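Hypothetical protein (Parabacteroides merdae, PDB 4OO3) is of unknown function but is probably an oxidoreductase that binds a nicotinamide adenine dinucleotide cofactor, NAD or NADP, through a Rossmann-fold domain. Local coordinates at residues Q28-Y42 against R62-Y74. Residues are numbered along the deposited sequence; the frame is centred on the assembly and turned at random.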
loop_
_atom_site.group_PDB
_atom_site.type_symbol
_atom_site.label_atom_id
_atom_site.label_comp_id
_atom_site.label_asym_id
_atom_site.label_seq_id
_atom_site.Cartn_x
_atom_site.Cartn_y
_atom_site.Cartn_z
ATOM N N GLN A 28 10.182 9.584 9.051
ATOM C CA GLN A 28 11.272 10.180 9.814
ATOM C C GLN A 28 12.068 9.163 10.637
ATOM O O GLN A 28 12.884 9.546 11.479
ATOM C CB GLN A 28 10.703 11.252 10.742
ATOM C CG GLN A 28 10.069 12.421 10.017
ATOM C CD GLN A 28 9.538 13.456 10.982
ATOM O OE1 GLN A 28 10.263 13.937 11.863
ATOM N NE2 GLN A 28 8.265 13.795 10.841
ATOM N N LYS A 29 11.835 7.876 10.392
ATOM C CA LYS A 29 12.563 6.794 11.067
ATOM C C LYS A 29 14.078 6.918 10.887
ATOM O O LYS A 29 14.842 6.525 11.775
ATOM C CB LYS A 29 12.082 5.437 10.535
ATOM C CG LYS A 29 12.732 4.197 11.144
ATOM C CD LYS A 29 12.083 3.804 12.460
ATOM C CE LYS A 29 12.527 2.425 12.915
ATOM N NZ LYS A 29 11.542 1.806 13.845
ATOM N N VAL A 30 14.514 7.444 9.744
ATOM C CA VAL A 30 15.946 7.642 9.502
ATOM C C VAL A 30 16.240 9.058 9.033
ATOM O O VAL A 30 15.370 9.737 8.482
ATOM C CB VAL A 30 16.526 6.615 8.493
ATOM C CG1 VAL A 30 16.046 5.204 8.817
ATOM C CG2 VAL A 30 16.152 6.969 7.071
ATOM N N SER A 31 17.484 9.475 9.234
ATOM C CA SER A 31 17.903 10.851 8.996
ATOM C C SER A 31 18.487 11.049 7.595
ATOM O O SER A 31 19.703 11.051 7.413
ATOM C CB SER A 31 18.942 11.255 10.046
ATOM O OG SER A 31 18.506 10.908 11.345
ATOM N N TYR A 32 17.622 11.241 6.609
ATOM C CA TYR A 32 18.076 11.526 5.240
ATOM C C TYR A 32 18.726 12.918 5.211
ATOM O O TYR A 32 18.129 13.885 5.686
ATOM C CB TYR A 32 16.906 11.444 4.249
ATOM C CG TYR A 32 16.091 10.174 4.372
ATOM C CD1 TYR A 32 16.520 8.989 3.777
ATOM C CD2 TYR A 32 14.903 10.152 5.098
ATOM C CE1 TYR A 32 15.785 7.817 3.890
ATOM C CE2 TYR A 32 14.158 8.988 5.218
ATOM C CZ TYR A 32 14.602 7.822 4.608
ATOM O OH TYR A 32 13.879 6.657 4.736
ATOM N N PRO A 33 19.963 13.025 4.682
ATOM C CA PRO A 33 20.657 14.315 4.677
ATOM C C PRO A 33 19.866 15.441 4.013
ATOM O O PRO A 33 19.972 16.592 4.438
ATOM C CB PRO A 33 21.938 14.032 3.877
ATOM C CG PRO A 33 22.141 12.566 3.960
ATOM C CD PRO A 33 20.766 11.964 4.047
ATOM N N GLN A 34 19.094 15.108 2.979
ATOM C CA GLN A 34 18.213 16.067 2.304
ATOM C C GLN A 34 17.211 16.720 3.240
ATOM O O GLN A 34 16.777 17.842 2.994
ATOM C CB GLN A 34 17.406 15.379 1.201
ATOM C CG GLN A 34 18.045 15.382 -0.170
ATOM C CD GLN A 34 17.222 14.577 -1.153
ATOM O OE1 GLN A 34 17.077 13.370 -0.990
ATOM N NE2 GLN A 34 16.668 15.238 -2.168
ATOM N N VAL A 35 16.810 16.008 4.289
ATOM C CA VAL A 35 15.704 16.465 5.117
ATOM C C VAL A 35 16.178 17.283 6.316
ATOM O O VAL A 35 16.930 16.797 7.172
ATOM C CB VAL A 35 14.816 15.296 5.578
ATOM C CG1 VAL A 35 13.618 15.827 6.347
ATOM C CG2 VAL A 35 14.341 14.500 4.370
ATOM N N SER A 36 15.726 18.531 6.354
ATOM C CA SER A 36 16.040 19.449 7.445
ATOM C C SER A 36 15.525 18.870 8.749
ATOM O O SER A 36 14.447 18.276 8.785
ATOM C CB SER A 36 15.404 20.817 7.181
ATOM O OG SER A 36 15.109 21.492 8.383
ATOM N N LYS A 37 16.302 19.043 9.815
ATOM C CA LYS A 37 15.919 18.532 11.131
ATOM C C LYS A 37 14.681 19.209 11.707
ATOM O O LYS A 37 13.999 18.618 12.542
ATOM C CB LYS A 37 17.072 18.653 12.118
ATOM C CG LYS A 37 17.966 17.428 12.167
ATOM C CD LYS A 37 18.765 17.222 10.894
ATOM C CE LYS A 37 19.621 15.975 11.026
ATOM N NZ LYS A 37 20.641 15.870 9.955
ATOM N N ASP A 38 14.395 20.432 11.258
ATOM C CA ASP A 38 13.222 21.180 11.708
ATOM C C ASP A 38 12.010 20.707 10.931
ATOM O O ASP A 38 11.972 20.806 9.707
ATOM C CB ASP A 38 13.405 22.691 11.502
ATOM C CG ASP A 38 14.476 23.292 12.405
ATOM O OD1 ASP A 38 14.741 22.756 13.499
ATOM O OD2 ASP A 38 15.051 24.330 12.025
ATOM N N VAL A 39 11.023 20.195 11.652
ATOM C CA VAL A 39 9.824 19.649 11.046
ATOM C C VAL A 39 8.597 20.370 11.604
ATOM O O VAL A 39 8.457 20.539 12.811
ATOM C CB VAL A 39 9.733 18.128 11.294
ATOM C CG1 VAL A 39 8.413 17.555 10.777
ATOM C CG2 VAL A 39 10.919 17.422 10.645
ATOM N N TYR A 40 7.703 20.774 10.712
ATOM C CA TYR A 40 6.541 21.562 11.090
ATOM C C TYR A 40 5.293 20.694 11.151
ATOM O O TYR A 40 4.868 20.134 10.145
ATOM C CB TYR A 40 6.394 22.733 10.115
ATOM C CG TYR A 40 7.619 23.621 10.140
ATOM C CD1 TYR A 40 7.756 24.611 11.104
ATOM C CD2 TYR A 40 8.667 23.437 9.239
ATOM C CE1 TYR A 40 8.881 25.414 11.161
ATOM C CE2 TYR A 40 9.805 24.238 9.290
ATOM C CZ TYR A 40 9.902 25.222 10.255
ATOM O OH TYR A 40 11.014 26.030 10.331
ATOM N N VAL A 41 4.727 20.568 12.347
ATOM C CA VAL A 41 3.513 19.780 12.576
ATOM C C VAL A 41 2.302 20.699 12.789
ATOM O O VAL A 41 2.359 21.636 13.589
ATOM C CB VAL A 41 3.677 18.872 13.822
ATOM C CG1 VAL A 41 2.374 18.149 14.159
ATOM C CG2 VAL A 41 4.817 17.876 13.625
ATOM N N TYR A 42 1.220 20.427 12.062
ATOM C CA TYR A 42 -0.064 21.094 12.257
ATOM C C TYR A 42 -1.145 20.035 12.417
ATOM O O TYR A 42 -1.316 19.174 11.546
ATOM C CB TYR A 42 -0.407 21.974 11.053
ATOM C CG TYR A 42 0.609 23.056 10.795
ATOM C CD1 TYR A 42 1.755 22.781 10.076
ATOM C CD2 TYR A 42 0.428 24.342 11.284
ATOM C CE1 TYR A 42 2.704 23.756 9.835
ATOM C CE2 TYR A 42 1.376 25.334 11.047
ATOM C CZ TYR A 42 2.512 25.024 10.321
ATOM O OH TYR A 42 3.465 25.966 10.064
ATOM N N ARG A 62 16.573 6.725 20.746
ATOM C CA ARG A 62 16.939 5.317 20.596
ATOM C C ARG A 62 18.452 5.147 20.636
ATOM O O ARG A 62 19.196 6.084 20.354
ATOM C CB ARG A 62 16.377 4.738 19.293
ATOM C CG ARG A 62 17.201 5.062 18.059
ATOM C CD ARG A 62 16.493 4.646 16.780
ATOM N NE ARG A 62 17.165 5.236 15.620
ATOM C CZ ARG A 62 16.570 5.596 14.486
ATOM N NH1 ARG A 62 15.265 5.428 14.315
ATOM N NH2 ARG A 62 17.295 6.133 13.511
ATOM N N ALA A 63 18.890 3.930 20.946
ATOM C CA ALA A 63 20.296 3.637 21.200
ATOM C C ALA A 63 21.175 3.672 19.947
ATOM O O ALA A 63 22.280 4.212 19.995
ATOM C CB ALA A 63 20.427 2.291 21.901
ATOM N N GLU A 64 20.695 3.093 18.844
ATOM C CA GLU A 64 21.459 3.044 17.585
ATOM C C GLU A 64 21.036 4.163 16.650
ATOM O O GLU A 64 19.861 4.266 16.304
ATOM C CB GLU A 64 21.270 1.702 16.863
ATOM C CG GLU A 64 22.060 0.537 17.446
ATOM C CD GLU A 64 23.535 0.515 17.050
ATOM O OE1 GLU A 64 23.893 0.975 15.941
ATOM O OE2 GLU A 64 24.346 0.010 17.851
ATOM N N ASN A 65 21.998 4.987 16.240
ATOM C CA ASN A 65 21.769 6.061 15.272
ATOM C C ASN A 65 20.497 6.843 15.555
ATOM O O ASN A 65 19.591 6.888 14.720
ATOM C CB ASN A 65 21.716 5.494 13.857
ATOM C CG ASN A 65 22.963 4.718 13.500
ATOM O OD1 ASN A 65 24.077 5.177 13.732
ATOM N ND2 ASN A 65 22.782 3.534 12.935
ATOM N N PRO A 66 20.420 7.460 16.742
ATOM C CA PRO A 66 19.224 8.229 17.040
ATOM C C PRO A 66 19.069 9.365 16.052
ATOM O O PRO A 66 20.060 9.883 15.540
ATOM C CB PRO A 66 19.480 8.763 18.454
ATOM C CG PRO A 66 20.956 8.726 18.627
ATOM C CD PRO A 66 21.447 7.586 17.789
ATOM N N THR A 67 17.828 9.720 15.759
ATOM C CA THR A 67 17.543 10.865 14.919
ATOM C C THR A 67 17.639 12.119 15.783
ATOM O O THR A 67 17.799 12.030 16.995
ATOM C CB THR A 67 16.149 10.752 14.286
ATOM O OG1 THR A 67 15.161 10.638 15.312
ATOM C CG2 THR A 67 16.073 9.518 13.385
ATOM N N ALA A 68 17.555 13.282 15.151
ATOM C CA ALA A 68 17.630 14.557 15.857
ATOM C C ALA A 68 16.562 15.523 15.334
ATOM O O ALA A 68 16.863 16.678 15.022
ATOM C CB ALA A 68 19.020 15.157 15.703
ATOM N N TRP A 69 15.314 15.052 15.257
ATOM C CA TRP A 69 14.225 15.872 14.727
ATOM C C TRP A 69 13.798 16.930 15.725
ATOM O O TRP A 69 13.665 16.646 16.918
ATOM C CB TRP A 69 13.005 15.030 14.370
ATOM C CG TRP A 69 13.303 13.944 13.410
ATOM C CD1 TRP A 69 13.281 12.610 13.662
ATOM C CD2 TRP A 69 13.689 14.092 12.038
ATOM N NE1 TRP A 69 13.619 11.914 12.534
ATOM C CE2 TRP A 69 13.875 12.796 11.521
ATOM C CE3 TRP A 69 13.882 15.189 11.197
ATOM C CZ2 TRP A 69 14.253 12.563 10.196
ATOM C CZ3 TRP A 69 14.258 14.960 9.886
ATOM C CH2 TRP A 69 14.437 13.652 9.395
ATOM N N ASN A 70 13.597 18.147 15.225
ATOM C CA ASN A 70 13.034 19.238 16.005
ATOM C C ASN A 70 11.596 19.488 15.563
ATOM O O ASN A 70 11.350 20.107 14.522
ATOM C CB ASN A 70 13.864 20.495 15.817
ATOM C CG ASN A 70 13.312 21.673 16.580
ATOM O OD1 ASN A 70 12.697 21.518 17.633
ATOM N ND2 ASN A 70 13.537 22.868 16.052
ATOM N N GLU A 71 10.648 18.988 16.347
ATOM C CA GLU A 71 9.242 19.080 15.995
ATOM C C GLU A 71 8.670 20.416 16.468
ATOM O O GLU A 71 8.457 20.631 17.657
ATOM C CB GLU A 71 8.473 17.903 16.596
ATOM C CG GLU A 71 8.989 16.539 16.156
ATOM C CD GLU A 71 8.619 16.200 14.729
ATOM O OE1 GLU A 71 7.413 16.188 14.411
ATOM O OE2 GLU A 71 9.533 15.917 13.928
ATOM N N ILE A 72 8.456 21.323 15.521
ATOM C CA ILE A 72 7.835 22.605 15.803
ATOM C C ILE A 72 6.336 22.432 15.618
ATOM O O ILE A 72 5.844 22.399 14.497
ATOM C CB ILE A 72 8.369 23.702 14.869
ATOM C CG1 ILE A 72 9.895 23.802 14.993
ATOM C CG2 ILE A 72 7.722 25.034 15.208
ATOM C CD1 ILE A 72 10.572 24.463 13.813
ATOM N N VAL A 73 5.618 22.334 16.728
ATOM C CA VAL A 73 4.237 21.865 16.726
ATOM C C VAL A 73 3.231 23.001 16.850
ATOM O O VAL A 73 3.421 23.928 17.631
ATOM C CB VAL A 73 4.005 20.882 17.888
ATOM C CG1 VAL A 73 2.555 20.398 17.913
ATOM C CG2 VAL A 73 4.983 19.712 17.795
ATOM N N TYR A 74 2.168 22.913 16.058
ATOM C CA TYR A 74 0.992 23.750 16.224
ATOM C C TYR A 74 -0.249 22.874 16.317
ATOM O O TYR A 74 -0.562 22.123 15.379
ATOM C CB TYR A 74 0.806 24.703 15.053
ATOM C CG TYR A 74 -0.409 25.561 15.270
ATOM C CD1 TYR A 74 -0.315 26.753 15.983
ATOM C CD2 TYR A 74 -1.667 25.156 14.819
ATOM C CE1 TYR A 74 -1.430 27.537 16.207
ATOM C CE2 TYR A 74 -2.786 25.932 15.041
ATOM C CZ TYR A 74 -2.661 27.120 15.737
ATOM O OH TYR A 74 -3.759 27.898 15.971
HETATM O O HOH W 1 13.515 3.454 16.040
HETATM O O HOH W 2 17.574 13.470 11.915
HETATM O O HOH W 3 20.191 9.232 12.620
HETATM O O HOH W 4 4.094 23.980 13.103
#
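From Asp-38 to Tyr-42 the backbone pairs in parallel with Asn-70 to Tyr-74, their strand axes 4.7 Å apart at closest approach and 25° from parallel. Helix 47-61 connects the two strands, a beta-alpha-beta unit at one margin of the Rossmann-fold sheet, where 70-75 is the edge strand of the parallel sheet within this chain. Backbone bonds alternate along the pair, Asn-70 N to Lys-37 O, Val-39 N to Asn-70 O, Ile-72 N to Val-39 O and onward to Tyr-74.

Just ahead of the second strand, the indole of Trp-69 packs against the 28-37 segment and the start of strand 38-42. With CG anti to its carbonyl carbon (chi1 -56°), the side chain brings the indole alongside Gln-28, with Gln-28 CB 3.5 Å from NE1. Trp-69 NE1 donates to Gln-28 O (2.7 Å), on a lone pair in the carbonyl plane, although the bond is bent to 138°. Val-35 CG1 packs on CZ3 at 3.7 Å, Val-39 CG2 reaches CE3, and the carbonyl oxygens of Val-30, Ser-36 and Lys-37 approach the ring edge. An alanine at Trp-69 is likely to open a gap beside Val-35 CG1 and Val-39 CG2 and leave Gln-28 O without its indole donor.

Earlier in the second segment, Arg-62 grips Lys-29 O end-on with NH1 (2.8 Å) and NH2 (3.0 Å), the oxygen lying in the guanidinium plane, while NH2 also binds Asn-65 O and NE binds Glu-64 O, fixing the group's rotation. Lys-29 itself turns its ammonium to Glu-396. On the strands, Tyr-40 CE1 meets Ile-72 CD1, and Asn-70 ND2 donates at 2.8 Å to Asp-38 OD1 from above the carboxylate plane.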